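Local coordinates for ubiquitin-conjugating enzyme E2-21 kDa (Pichia angusta, PDB 5NL8), which acts as an E2 ubiquitin-conjugating enzyme, carrying ubiquitin as a thioester before passing it on to other proteins, probably in peroxisome biogenesis, at residues K8-E13 with T71-D76; T31-L36 with S137-I142; F44-V49 with I67-N72; A48-P53 with V144-P149. All blocks are in the same frame, centred on the assembly; numbering follows the deposited sequence.

Interaction 1 (K8-E13 with T71-D76)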
loop_
_atom_site.group_PDB
_atom_site.type_symbol
_atom_site.label_atom_id
_atom_site.label_comp_id
_atom_site.label_asym_id
_atom_site.label_seq_id
_atom_site.Cartn_x
_atom_site.Cartn_y
_atom_site.Cartn_z
ATOM N N LYS A 8 1.378 -19.177 14.205
ATOM C CA LYS A 8 2.203 -18.691 15.302
ATOM C C LYS A 8 3.169 -17.624 14.805
ATOM O O LYS A 8 3.346 -16.581 15.439
ATOM C CB LYS A 8 2.964 -19.850 15.949
ATOM C CG LYS A 8 3.234 -19.665 17.429
ATOM C CD LYS A 8 4.017 -20.838 17.991
ATOM C CE LYS A 8 5.250 -20.374 18.750
ATOM N NZ LYS A 8 6.160 -19.553 17.903
ATOM N N ARG A 9 3.782 -17.892 13.659
ATOM C CA ARG A 9 4.694 -16.945 13.021
ATOM C C ARG A 9 3.981 -15.645 12.659
ATOM O O ARG A 9 4.452 -14.553 12.986
ATOM C CB ARG A 9 5.314 -17.562 11.766
ATOM C CG ARG A 9 6.467 -16.763 11.189
ATOM C CD ARG A 9 7.068 -17.459 9.979
ATOM N NE ARG A 9 8.377 -16.915 9.629
ATOM C CZ ARG A 9 8.569 -15.920 8.767
ATOM N NH1 ARG A 9 7.534 -15.353 8.164
ATOM N NH2 ARG A 9 9.797 -15.491 8.510
ATOM N N LEU A 10 2.838 -15.778 11.989
ATOM C CA LEU A 10 2.040 -14.625 11.582
ATOM C C LEU A 10 1.635 -13.776 12.780
ATOM O O LEU A 10 1.712 -12.541 12.741
ATOM C CB LEU A 10 0.797 -15.082 10.815
ATOM C CG LEU A 10 1.040 -15.523 9.371
ATOM C CD1 LEU A 10 -0.087 -16.415 8.881
ATOM C CD2 LEU A 10 1.199 -14.311 8.465
ATOM N N LEU A 11 1.214 -14.445 13.849
ATOM C CA LEU A 11 0.842 -13.750 15.071
ATOM C C LEU A 11 2.037 -13.000 15.647
ATOM O O LEU A 11 1.924 -11.829 16.008
ATOM C CB LEU A 11 0.280 -14.726 16.103
ATOM C CG LEU A 11 -0.039 -14.110 17.469
ATOM C CD1 LEU A 11 -1.130 -13.058 17.350
ATOM C CD2 LEU A 11 -0.435 -15.186 18.468
ATOM N N LYS A 12 3.183 -13.672 15.714
ATOM C CA LYS A 12 4.385 -13.055 16.267
ATOM C C LYS A 12 4.761 -11.798 15.488
ATOM O O LYS A 12 5.066 -10.761 16.077
ATOM C CB LYS A 12 5.552 -14.042 16.265
ATOM C CG LYS A 12 6.737 -13.594 17.105
ATOM C CD LYS A 12 7.701 -14.738 17.363
ATOM C CE LYS A 12 6.987 -15.928 17.982
ATOM N NZ LYS A 12 6.935 -15.826 19.464
ATOM N N GLU A 13 4.720 -11.887 14.164
ATOM C CA GLU A 13 5.036 -10.736 13.321
ATOM C C GLU A 13 4.050 -9.587 13.539
ATOM O O GLU A 13 4.448 -8.415 13.636
ATOM C CB GLU A 13 5.044 -11.141 11.848
ATOM C CG GLU A 13 6.093 -12.177 11.491
ATOM C CD GLU A 13 6.029 -12.585 10.032
ATOM O OE1 GLU A 13 5.397 -11.859 9.235
ATOM O OE2 GLU A 13 6.608 -13.633 9.678
ATOM N N THR A 71 -0.683 -20.465 1.859
ATOM C CA THR A 71 -0.670 -21.536 2.851
ATOM C C THR A 71 0.746 -21.967 3.213
ATOM O O THR A 71 1.013 -22.360 4.348
ATOM C CB THR A 71 -1.445 -22.771 2.352
ATOM O OG1 THR A 71 -2.633 -22.351 1.670
ATOM C CG2 THR A 71 -1.818 -23.678 3.517
ATOM N N ASN A 72 1.649 -21.892 2.243
ATOM C CA ASN A 72 3.024 -22.330 2.446
ATOM C C ASN A 72 3.926 -21.214 2.967
ATOM O O ASN A 72 5.150 -21.338 2.948
ATOM C CB ASN A 72 3.595 -22.898 1.144
ATOM C CG ASN A 72 3.669 -21.863 0.038
ATOM O OD1 ASN A 72 2.831 -20.964 -0.044
ATOM N ND2 ASN A 72 4.678 -21.983 -0.817
ATOM N N TYR A 73 3.313 -20.125 3.425
ATOM C CA TYR A 73 4.044 -18.996 3.993
ATOM C C TYR A 73 4.991 -19.468 5.095
ATOM O O TYR A 73 4.611 -20.299 5.916
ATOM C CB TYR A 73 3.056 -17.959 4.535
ATOM C CG TYR A 73 3.690 -16.691 5.055
ATOM C CD1 TYR A 73 4.013 -15.652 4.193
ATOM C CD2 TYR A 73 3.953 -16.528 6.409
ATOM C CE1 TYR A 73 4.591 -14.490 4.663
ATOM C CE2 TYR A 73 4.532 -15.366 6.889
ATOM C CZ TYR A 73 4.848 -14.351 6.011
ATOM O OH TYR A 73 5.422 -13.193 6.480
ATOM N N PRO A 74 6.229 -18.943 5.121
ATOM C CA PRO A 74 6.792 -17.907 4.248
ATOM C C PRO A 74 7.622 -18.433 3.077
ATOM O O PRO A 74 8.581 -17.768 2.684
ATOM C CB PRO A 74 7.691 -17.132 5.205
ATOM C CG PRO A 74 8.245 -18.209 6.083
ATOM C CD PRO A 74 7.155 -19.262 6.222
ATOM N N LEU A 75 7.276 -19.595 2.532
ATOM C CA LEU A 75 7.997 -20.120 1.376
ATOM C C LEU A 75 7.662 -19.304 0.136
ATOM O O LEU A 75 8.457 -19.214 -0.799
ATOM C CB LEU A 75 7.671 -21.596 1.143
ATOM C CG LEU A 75 8.606 -22.623 1.787
ATOM C CD1 LEU A 75 8.772 -22.374 3.282
ATOM C CD2 LEU A 75 8.107 -24.036 1.529
ATOM N N ASP A 76 6.473 -18.713 0.138
ATOM C CA ASP A 76 6.048 -17.825 -0.934
ATOM C C ASP A 76 5.575 -16.498 -0.352
ATOM O O ASP A 76 5.076 -16.455 0.772
ATOM C CB ASP A 76 4.948 -18.480 -1.772
ATOM C CG ASP A 76 5.504 -19.319 -2.903
ATOM O OD1 ASP A 76 6.561 -18.945 -3.455
ATOM O OD2 ASP A 76 4.889 -20.353 -3.240
#
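Glu13 OE1 is held by three donors, one of them weakly: the phenol of Tyr73, the backbone N of Leu135 and, as a weak bond, OG1 of Thr134. Tyr73 OH donates over 3.1 Å to the syn lone pair of Glu13 OE1, and the two side chains meet tip to tip with ring and carboxylate planes 55° apart. The other oxygen is occupied as well, since Arg9 NH1 makes a short salt bridge of 2.5 Å to Glu13 OE2 one helical turn away; the cation probably helps keep the carboxylate ionised. Arg9 reaches this position with CG anti to the backbone N (chi1 -169°) and the chain extended to NE. Tyr73 and Pro74 open the Tyr-Pro-x-x-Pro-Pro sequence familiar from ubiquitin-conjugating enzymes, here in the loop between strands 62-68 and 79-82, and a cis peptide joins them. That bond folds the proline back over the tyrosine, so that Pro74 CB stands 3.8 Å above the centre of the Tyr73 ring. The same proline lies against the guanidinium, Pro74 CG being 3.5 Å above its plane and over its centre. Arg9 crosses the tyrosine at about a right angle, bringing NH1 to 3.3 Å from Tyr73 CE2. From the helix, Leu10 CD2 adds an apolar contact of 3.8 Å to Tyr73 CE2.

Interaction 2 (T31-L36 with S137-I142)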
loop_
_atom_site.group_PDB
_atom_site.type_symbol
_atom_site.label_atom_id
_atom_site.label_comp_id
_atom_site.label_asym_id
_atom_site.label_seq_id
_atom_site.Cartn_x
_atom_site.Cartn_y
_atom_site.Cartn_z
ATOM N N THR A 31 9.140 4.651 8.325
ATOM C CA THR A 31 9.090 3.688 7.233
ATOM C C THR A 31 7.815 3.865 6.414
ATOM O O THR A 31 7.771 3.501 5.242
ATOM C CB THR A 31 9.152 2.242 7.744
ATOM O OG1 THR A 31 7.932 1.913 8.420
ATOM C CG2 THR A 31 10.331 2.048 8.689
ATOM N N GLY A 32 6.775 4.410 7.039
ATOM C CA GLY A 32 5.538 4.695 6.334
ATOM C C GLY A 32 4.364 3.823 6.738
ATOM O O GLY A 32 3.233 4.053 6.308
ATOM N N ILE A 33 4.628 2.815 7.561
ATOM C CA ILE A 33 3.564 1.967 8.084
ATOM C C ILE A 33 2.726 2.736 9.096
ATOM O O ILE A 33 3.251 3.248 10.086
ATOM C CB ILE A 33 4.121 0.702 8.752
ATOM C CG1 ILE A 33 4.956 -0.102 7.757
ATOM C CG2 ILE A 33 2.992 -0.147 9.311
ATOM C CD1 ILE A 33 5.594 -1.329 8.366
ATOM N N VAL A 34 1.423 2.816 8.847
ATOM C CA VAL A 34 0.530 3.548 9.733
ATOM C C VAL A 34 -0.365 2.604 10.533
ATOM O O VAL A 34 -0.580 2.816 11.726
ATOM C CB VAL A 34 -0.343 4.544 8.954
ATOM C CG1 VAL A 34 -1.311 5.259 9.891
ATOM C CG2 VAL A 34 0.538 5.549 8.227
ATOM N N ASP A 35 -0.879 1.561 9.889
ATOM C CA ASP A 35 -1.720 0.605 10.613
ATOM C C ASP A 35 -1.677 -0.793 9.996
ATOM O O ASP A 35 -1.286 -0.959 8.839
ATOM C CB ASP A 35 -3.166 1.112 10.673
ATOM C CG ASP A 35 -3.983 0.435 11.764
ATOM O OD1 ASP A 35 -3.382 -0.221 12.644
ATOM O OD2 ASP A 35 -5.226 0.564 11.746
ATOM N N LEU A 36 -2.079 -1.789 10.784
ATOM C CA LEU A 36 -2.122 -3.183 10.347
ATOM C C LEU A 36 -3.025 -4.013 11.260
ATOM O O LEU A 36 -2.903 -3.941 12.480
ATOM C CB LEU A 36 -0.713 -3.784 10.326
ATOM C CG LEU A 36 -0.593 -5.288 10.049
ATOM C CD1 LEU A 36 -0.942 -5.606 8.600
ATOM C CD2 LEU A 36 0.801 -5.794 10.384
ATOM N N SER A 137 8.493 -6.076 6.470
ATOM C CA SER A 137 9.422 -5.831 5.376
ATOM C C SER A 137 8.676 -5.720 4.048
ATOM O O SER A 137 9.083 -4.970 3.165
ATOM C CB SER A 137 10.488 -6.930 5.309
ATOM O OG SER A 137 9.912 -8.221 5.355
ATOM N N ALA A 138 7.576 -6.454 3.912
ATOM C CA ALA A 138 6.760 -6.367 2.705
ATOM C C ALA A 138 6.090 -4.994 2.599
ATOM O O ALA A 138 6.119 -4.350 1.536
ATOM C CB ALA A 138 5.719 -7.474 2.686
ATOM N N LEU A 139 5.497 -4.544 3.704
ATOM C CA LEU A 139 4.890 -3.212 3.735
ATOM C C LEU A 139 5.917 -2.131 3.375
ATOM O O LEU A 139 5.679 -1.280 2.496
ATOM C CB LEU A 139 4.273 -2.936 5.109
ATOM C CG LEU A 139 3.077 -3.820 5.488
ATOM C CD1 LEU A 139 2.572 -3.523 6.893
ATOM C CD2 LEU A 139 1.956 -3.663 4.469
ATOM N N VAL A 140 7.065 -2.189 4.044
ATOM C CA VAL A 140 8.166 -1.270 3.777
ATOM C C VAL A 140 8.559 -1.306 2.300
ATOM O O VAL A 140 8.793 -0.266 1.687
ATOM C CB VAL A 140 9.391 -1.597 4.658
ATOM C CG1 VAL A 140 10.614 -0.820 4.199
ATOM C CG2 VAL A 140 9.085 -1.306 6.121
ATOM N N ALA A 141 8.596 -2.508 1.729
ATOM C CA ALA A 141 8.911 -2.692 0.316
ATOM C C ALA A 141 7.922 -1.962 -0.589
ATOM O O ALA A 141 8.306 -1.401 -1.616
ATOM C CB ALA A 141 8.939 -4.169 -0.029
ATOM N N ILE A 142 6.646 -1.973 -0.218
ATOM C CA ILE A 142 5.645 -1.276 -1.032
ATOM C C ILE A 142 5.768 0.248 -0.914
ATOM O O ILE A 142 5.643 0.980 -1.917
ATOM C CB ILE A 142 4.226 -1.717 -0.655
ATOM C CG1 ILE A 142 3.927 -3.064 -1.301
ATOM C CG2 ILE A 142 3.190 -0.701 -1.110
ATOM C CD1 ILE A 142 3.231 -4.003 -0.384
#
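Ile33 and Leu139 share the same torsional choice: CG1 of Ile33 and CG of Leu139 are both anti to the carbonyl carbon, with chi1 -58° and -66°, and chi2 is extended. The two side chains therefore reach out from strand and helix and cross at about a right angle. Ile33 CD1 rests on Leu139 CB at 3.9 Å, while Leu139 CD1 comes within 4.0 Å of Ile33 CD1 and 4.2 Å of Ile33 CG2, so both branches of the isoleucine touch the leucine. Ile33 CD1 also lies 4.2 Å from Val140 CG2. Thr31 flanks this pair: its CB meets Val140 CG2 at 3.9 Å, and its hydroxyl is hydrogen bonded to the carbonyl O of Ile28. Further along the strand Leu36 CD1 approaches Leu139 CD1 at 4.4 Å. Ile33 and Leu36 can both point at the helix, although three positions apart, because Val34 and Asp35 together face Val49 in a classic beta bulge. An alanine in place of Ile33 would remove CG1, CG2 and CD1 and would probably loosen the hold of strand 33-38 on Leu139 and Val140. In the UBC fold this is the seating of a helix on an antiparallel sheet, and Leu139 extends it to Leu65 and Ile67 of strand 62-68. The axes of strand segment 33-36 and helix segment 137-142 pass 9.9 Å apart. With nearly all the close approaches made between carbons, the union of the two segments rests on shape and hydrophobic burial rather than on directed bonds.

Interaction 3 (F44-V49 with I67-N72)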
loop_
_atom_site.group_PDB
_atom_site.type_symbol
_atom_site.label_atom_id
_atom_site.label_comp_id
_atom_site.label_asym_id
_atom_site.label_seq_id
_atom_site.Cartn_x
_atom_site.Cartn_y
_atom_site.Cartn_z
ATOM N N PHE A 44 -4.787 -14.968 7.844
ATOM C CA PHE A 44 -4.363 -15.168 6.463
ATOM C C PHE A 44 -4.880 -14.093 5.513
ATOM O O PHE A 44 -4.611 -14.136 4.313
ATOM C CB PHE A 44 -4.803 -16.548 5.976
ATOM C CG PHE A 44 -4.011 -17.671 6.576
ATOM C CD1 PHE A 44 -4.393 -18.240 7.777
ATOM C CD2 PHE A 44 -2.871 -18.143 5.950
ATOM C CE1 PHE A 44 -3.660 -19.269 8.336
ATOM C CE2 PHE A 44 -2.132 -19.170 6.501
ATOM C CZ PHE A 44 -2.527 -19.735 7.696
ATOM N N ARG A 45 -5.623 -13.133 6.051
ATOM C CA ARG A 45 -6.014 -11.955 5.286
ATOM C C ARG A 45 -5.907 -10.710 6.161
ATOM O O ARG A 45 -6.442 -10.669 7.270
ATOM C CB ARG A 45 -7.429 -12.114 4.722
ATOM C CG ARG A 45 -7.510 -13.094 3.555
ATOM C CD ARG A 45 -8.927 -13.276 3.050
ATOM N NE ARG A 45 -9.367 -12.165 2.212
ATOM C CZ ARG A 45 -10.635 -11.933 1.884
ATOM N NH1 ARG A 45 -11.597 -12.731 2.330
ATOM N NH2 ARG A 45 -10.943 -10.897 1.116
ATOM N N TRP A 46 -5.206 -9.703 5.642
ATOM C CA TRP A 46 -4.839 -8.509 6.397
ATOM C C TRP A 46 -5.249 -7.201 5.734
ATOM O O TRP A 46 -5.275 -7.086 4.513
ATOM C CB TRP A 46 -3.326 -8.481 6.621
ATOM C CG TRP A 46 -2.840 -9.643 7.391
ATOM C CD1 TRP A 46 -2.519 -10.875 6.902
ATOM C CD2 TRP A 46 -2.634 -9.704 8.803
ATOM N NE1 TRP A 46 -2.122 -11.700 7.925
ATOM C CE2 TRP A 46 -2.179 -11.002 9.104
ATOM C CE3 TRP A 46 -2.785 -8.781 9.843
ATOM C CZ2 TRP A 46 -1.876 -11.405 10.401
ATOM C CZ3 TRP A 46 -2.485 -9.184 11.131
ATOM C CH2 TRP A 46 -2.036 -10.484 11.399
ATOM N N SER A 47 -5.542 -6.213 6.570
ATOM C CA SER A 47 -5.758 -4.841 6.146
ATOM C C SER A 47 -4.640 -3.960 6.696
ATOM O O SER A 47 -4.302 -4.047 7.881
ATOM C CB SER A 47 -7.118 -4.337 6.626
ATOM O OG SER A 47 -7.264 -2.953 6.375
ATOM N N ALA A 48 -4.060 -3.120 5.842
ATOM C CA ALA A 48 -3.001 -2.217 6.290
ATOM C C ALA A 48 -3.244 -0.788 5.828
ATOM O O ALA A 48 -4.029 -0.543 4.915
ATOM C CB ALA A 48 -1.641 -2.702 5.799
ATOM N N VAL A 49 -2.571 0.155 6.480
ATOM C CA VAL A 49 -2.609 1.554 6.071
ATOM C C VAL A 49 -1.189 2.099 6.004
ATOM O O VAL A 49 -0.442 1.997 6.985
ATOM C CB VAL A 49 -3.446 2.421 7.039
ATOM C CG1 VAL A 49 -3.351 3.892 6.654
ATOM C CG2 VAL A 49 -4.900 1.964 7.056
ATOM N N ILE A 67 -3.988 -7.707 2.018
ATOM C CA ILE A 67 -2.915 -8.684 1.934
ATOM C C ILE A 67 -3.437 -10.105 2.112
ATOM O O ILE A 67 -4.048 -10.429 3.123
ATOM C CB ILE A 67 -1.837 -8.421 2.996
ATOM C CG1 ILE A 67 -1.310 -6.990 2.879
ATOM C CG2 ILE A 67 -0.699 -9.417 2.864
ATOM C CD1 ILE A 67 -0.975 -6.363 4.215
ATOM N N ASP A 68 -3.188 -10.948 1.119
ATOM C CA ASP A 68 -3.572 -12.350 1.178
ATOM C C ASP A 68 -2.337 -13.217 1.395
ATOM O O ASP A 68 -1.346 -13.098 0.668
ATOM C CB ASP A 68 -4.306 -12.762 -0.098
ATOM C CG ASP A 68 -5.605 -11.993 -0.297
ATOM O OD1 ASP A 68 -5.701 -10.843 0.180
ATOM O OD2 ASP A 68 -6.532 -12.542 -0.928
ATOM N N ILE A 69 -2.407 -14.077 2.407
ATOM C CA ILE A 69 -1.286 -14.922 2.804
ATOM C C ILE A 69 -1.424 -16.331 2.238
ATOM O O ILE A 69 -2.463 -16.964 2.403
ATOM C CB ILE A 69 -1.176 -15.010 4.341
ATOM C CG1 ILE A 69 -1.017 -13.615 4.949
ATOM C CG2 ILE A 69 -0.030 -15.916 4.749
ATOM C CD1 ILE A 69 0.215 -12.872 4.478
ATOM N N PRO A 70 -0.373 -16.825 1.562
ATOM C CA PRO A 70 -0.381 -18.194 1.036
ATOM C C PRO A 70 -0.265 -19.235 2.144
ATOM O O PRO A 70 0.200 -18.916 3.237
ATOM C CB PRO A 70 0.847 -18.226 0.122
ATOM C CG PRO A 70 1.764 -17.206 0.706
ATOM C CD PRO A 70 0.868 -16.109 1.219
ATOM N N THR A 71 -0.683 -20.465 1.859
ATOM C CA THR A 71 -0.670 -21.536 2.851
ATOM C C THR A 71 0.746 -21.967 3.213
ATOM O O THR A 71 1.013 -22.360 4.348
ATOM C CB THR A 71 -1.445 -22.771 2.352
ATOM O OG1 THR A 71 -2.633 -22.351 1.670
ATOM C CG2 THR A 71 -1.818 -23.678 3.517
ATOM N N ASN A 72 1.649 -21.892 2.243
ATOM C CA ASN A 72 3.024 -22.330 2.446
ATOM C C ASN A 72 3.926 -21.214 2.967
ATOM O O ASN A 72 5.150 -21.338 2.948
ATOM C CB ASN A 72 3.595 -22.898 1.144
ATOM C CG ASN A 72 3.669 -21.863 0.038
ATOM O OD1 ASN A 72 2.831 -20.964 -0.044
ATOM N ND2 ASN A 72 4.678 -21.983 -0.817
#
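Three backbone hydrogen bonds tie the segments together. Trp46 and Ile67 form a hydrogen-bonded antiparallel pair, Trp46 N to Ile67 O and Ile67 N to Trp46 O, each 2.9 Å and each with the donor in the plane of the carbonyl. The third, Ile69 N to Phe44 O, is also 2.9 Å, but its donor sits 32° out of the carbonyl plane. Arg45 and Asp68 form a non-hydrogen-bonded antiparallel pair, and a CA-H...O contact puts Arg45 CA 3.3 Å from Ile67 O. On the opposite face from these two, Trp46, Ala48 and Ile67 make apolar contacts: Ile67 CD1 lies 4.0 Å from Ala48 CB, and Leu139 of helix 135-147 packs on both. At the strand's beginning Ile69 spreads its branches: CG1 meets the edge of the indole at Trp46 CD1, 3.7 Å away, and CG2 touches Phe44 CD2 at 3.8 Å. Charge is the weakest element, for Arg45 NE stays 4.2 Å from Asp68 OD2 with no N-H aimed at it, the guanidinium instead making a salt bridge to Glu66. Polar residues on one face and a helix-covered apolar face on the other are what the central beta hairpin of the UBC fold presents.

Interaction 4 (A48-P53 with V144-P149)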
loop_
_atom_site.group_PDB
_atom_site.type_symbol
_atom_site.label_atom_id
_atom_site.label_comp_id
_atom_site.label_asym_id
_atom_site.label_seq_id
_atom_site.Cartn_x
_atom_site.Cartn_y
_atom_site.Cartn_z
ATOM N N ALA A 48 -4.060 -3.120 5.842
ATOM C CA ALA A 48 -3.001 -2.217 6.290
ATOM C C ALA A 48 -3.244 -0.788 5.828
ATOM O O ALA A 48 -4.029 -0.543 4.915
ATOM C CB ALA A 48 -1.641 -2.702 5.799
ATOM N N VAL A 49 -2.571 0.155 6.480
ATOM C CA VAL A 49 -2.609 1.554 6.071
ATOM C C VAL A 49 -1.189 2.099 6.004
ATOM O O VAL A 49 -0.442 1.997 6.985
ATOM C CB VAL A 49 -3.446 2.421 7.039
ATOM C CG1 VAL A 49 -3.351 3.892 6.654
ATOM C CG2 VAL A 49 -4.900 1.964 7.056
ATOM N N ILE A 50 -0.819 2.660 4.850
ATOM C CA ILE A 50 0.523 3.220 4.661
ATOM C C ILE A 50 0.509 4.676 4.198
ATOM O O ILE A 50 -0.440 5.130 3.556
ATOM C CB ILE A 50 1.357 2.406 3.637
ATOM C CG1 ILE A 50 0.708 2.441 2.249
ATOM C CG2 ILE A 50 1.558 0.980 4.116
ATOM C CD1 ILE A 50 1.558 1.820 1.151
ATOM N N ARG A 51 1.580 5.396 4.526
ATOM C CA ARG A 51 1.743 6.790 4.129
ATOM C C ARG A 51 2.725 6.908 2.966
ATOM O O ARG A 51 3.745 6.221 2.934
ATOM C CB ARG A 51 2.223 7.635 5.317
ATOM C CG ARG A 51 2.542 9.089 4.982
ATOM C CD ARG A 51 2.979 9.885 6.218
ATOM N NE ARG A 51 1.888 10.093 7.171
ATOM C CZ ARG A 51 1.803 9.505 8.362
ATOM N NH1 ARG A 51 2.750 8.669 8.763
ATOM N NH2 ARG A 51 0.771 9.759 9.158
ATOM N N GLY A 52 2.407 7.771 2.006
ATOM C CA GLY A 52 3.310 8.047 0.901
ATOM C C GLY A 52 4.627 8.619 1.389
ATOM O O GLY A 52 4.645 9.535 2.211
ATOM N N PRO A 53 5.741 8.078 0.880
ATOM C CA PRO A 53 7.088 8.430 1.344
ATOM C C PRO A 53 7.475 9.870 1.031
ATOM O O PRO A 53 6.983 10.456 0.066
ATOM C CB PRO A 53 7.985 7.451 0.582
ATOM C CG PRO A 53 7.212 7.112 -0.642
ATOM C CD PRO A 53 5.774 7.101 -0.222
ATOM N N VAL A 144 8.514 1.740 -0.391
ATOM C CA VAL A 144 9.669 1.975 -1.250
ATOM C C VAL A 144 9.241 2.043 -2.713
ATOM O O VAL A 144 9.655 2.939 -3.451
ATOM C CB VAL A 144 10.735 0.871 -1.087
ATOM C CG1 VAL A 144 11.798 0.980 -2.181
ATOM C CG2 VAL A 144 11.370 0.932 0.298
ATOM N N LEU A 145 8.403 1.091 -3.120
ATOM C CA LEU A 145 7.914 1.020 -4.493
ATOM C C LEU A 145 7.224 2.310 -4.919
ATOM O O LEU A 145 7.330 2.725 -6.076
ATOM C CB LEU A 145 6.952 -0.158 -4.663
ATOM C CG LEU A 145 6.345 -0.316 -6.058
ATOM C CD1 LEU A 145 7.438 -0.582 -7.090
ATOM C CD2 LEU A 145 5.302 -1.421 -6.075
ATOM N N LEU A 146 6.522 2.946 -3.986
ATOM C CA LEU A 146 5.892 4.229 -4.289
ATOM C C LEU A 146 6.923 5.293 -4.696
ATOM O O LEU A 146 6.625 6.181 -5.496
ATOM C CB LEU A 146 5.070 4.728 -3.097
ATOM C CG LEU A 146 3.733 4.019 -2.849
ATOM C CD1 LEU A 146 2.931 4.709 -1.746
ATOM C CD2 LEU A 146 2.922 3.932 -4.137
ATOM N N ALA A 147 8.135 5.195 -4.155
ATOM C CA ALA A 147 9.190 6.154 -4.480
ATOM C C ALA A 147 10.095 5.670 -5.614
ATOM O O ALA A 147 10.772 6.471 -6.249
ATOM C CB ALA A 147 10.026 6.460 -3.240
ATOM N N ASN A 148 10.111 4.364 -5.867
ATOM C CA ASN A 148 10.973 3.804 -6.907
ATOM C C ASN A 148 10.252 2.825 -7.823
ATOM O O ASN A 148 10.409 1.615 -7.683
ATOM C CB ASN A 148 12.177 3.100 -6.280
ATOM C CG ASN A 148 12.976 4.011 -5.379
ATOM O OD1 ASN A 148 12.780 4.025 -4.165
ATOM N ND2 ASN A 148 13.884 4.780 -5.968
ATOM N N PRO A 149 9.466 3.346 -8.772
ATOM C CA PRO A 149 8.775 2.477 -9.729
ATOM C C PRO A 149 9.754 1.807 -10.685
ATOM O O PRO A 149 10.825 2.355 -10.942
ATOM C CB PRO A 149 7.851 3.439 -10.486
ATOM C CG PRO A 149 7.811 4.693 -9.656
ATOM C CD PRO A 149 9.136 4.765 -8.979
#
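Pro53 and Leu146 form the centre of this contact, in which the turn leaving a central strand of the UBC sheet meets the C-terminal region of the helix packed across it. The proline ring crosses the leucine side chain at about a right angle. Its CD atom lies 3.8 Å from Leu146 CB and 4.0 Å from Leu146 CD1, while the next ring carbon, Pro53 CG, approaches Ala147 CB at 3.9 Å. One ring thus touches two successive residues, Leu146 and Ala147. Leu146 holds CG anti to the carbonyl carbon (chi1 -75°); with chi2 extended (-173°), this sets the CD1 methyl beside Ile50 and Gly52, and there Ile50 CD1 and Gly52 CA each come to 4.3 Å from Leu146 CD1. A serine at Pro53 would lack the ring carbons CG and CD and would probably forfeit most of the grip on Leu146 and Ala147. In the next shell, Ile50 and Pro53 both also touch Val143, one turn back along helix 135-147, and Ile50 reaches Ile142 as well. Backbone bonds of Ile50 with Trp63 and of Arg51 with Gly32 fix the strand between its neighbours, and the carbonyl of Pro53 is hydrogen bonded to the Ser56 hydroxyl. On the helix side, Leu145 O is bonded to NE2 of His110, which opens the His-Pro-Asn motif of these enzymes, and Leu146 also packs on Met108. The chain turns compactly here, Val144 O accepting from both Ala147 N and Asn148 N at 2.8 Å.

In the fold
Interactions 2, 3 and 4 share one antiparallel sheet, and helix 135-147 supplies the partner in both 2 and 4, whose centres lie 8 Å apart. Val49 lies on the segments of both 3 and 4, and its N and O are probably hydrogen bonded to Asp35 O and Val34 N of interaction 2. Interaction 1 extends the core outward, its centre 10 Å from that of interaction 3, where Leu10 CD1 packs 4.2 Å from Ile69 CG2; interaction 4 is farthest from it, at about 23 Å between centres. All four lie away from Cys121, the predicted thioester residue, though Ile142, on the helix segment of interaction 2, touches Ile120, the residue before Cys121.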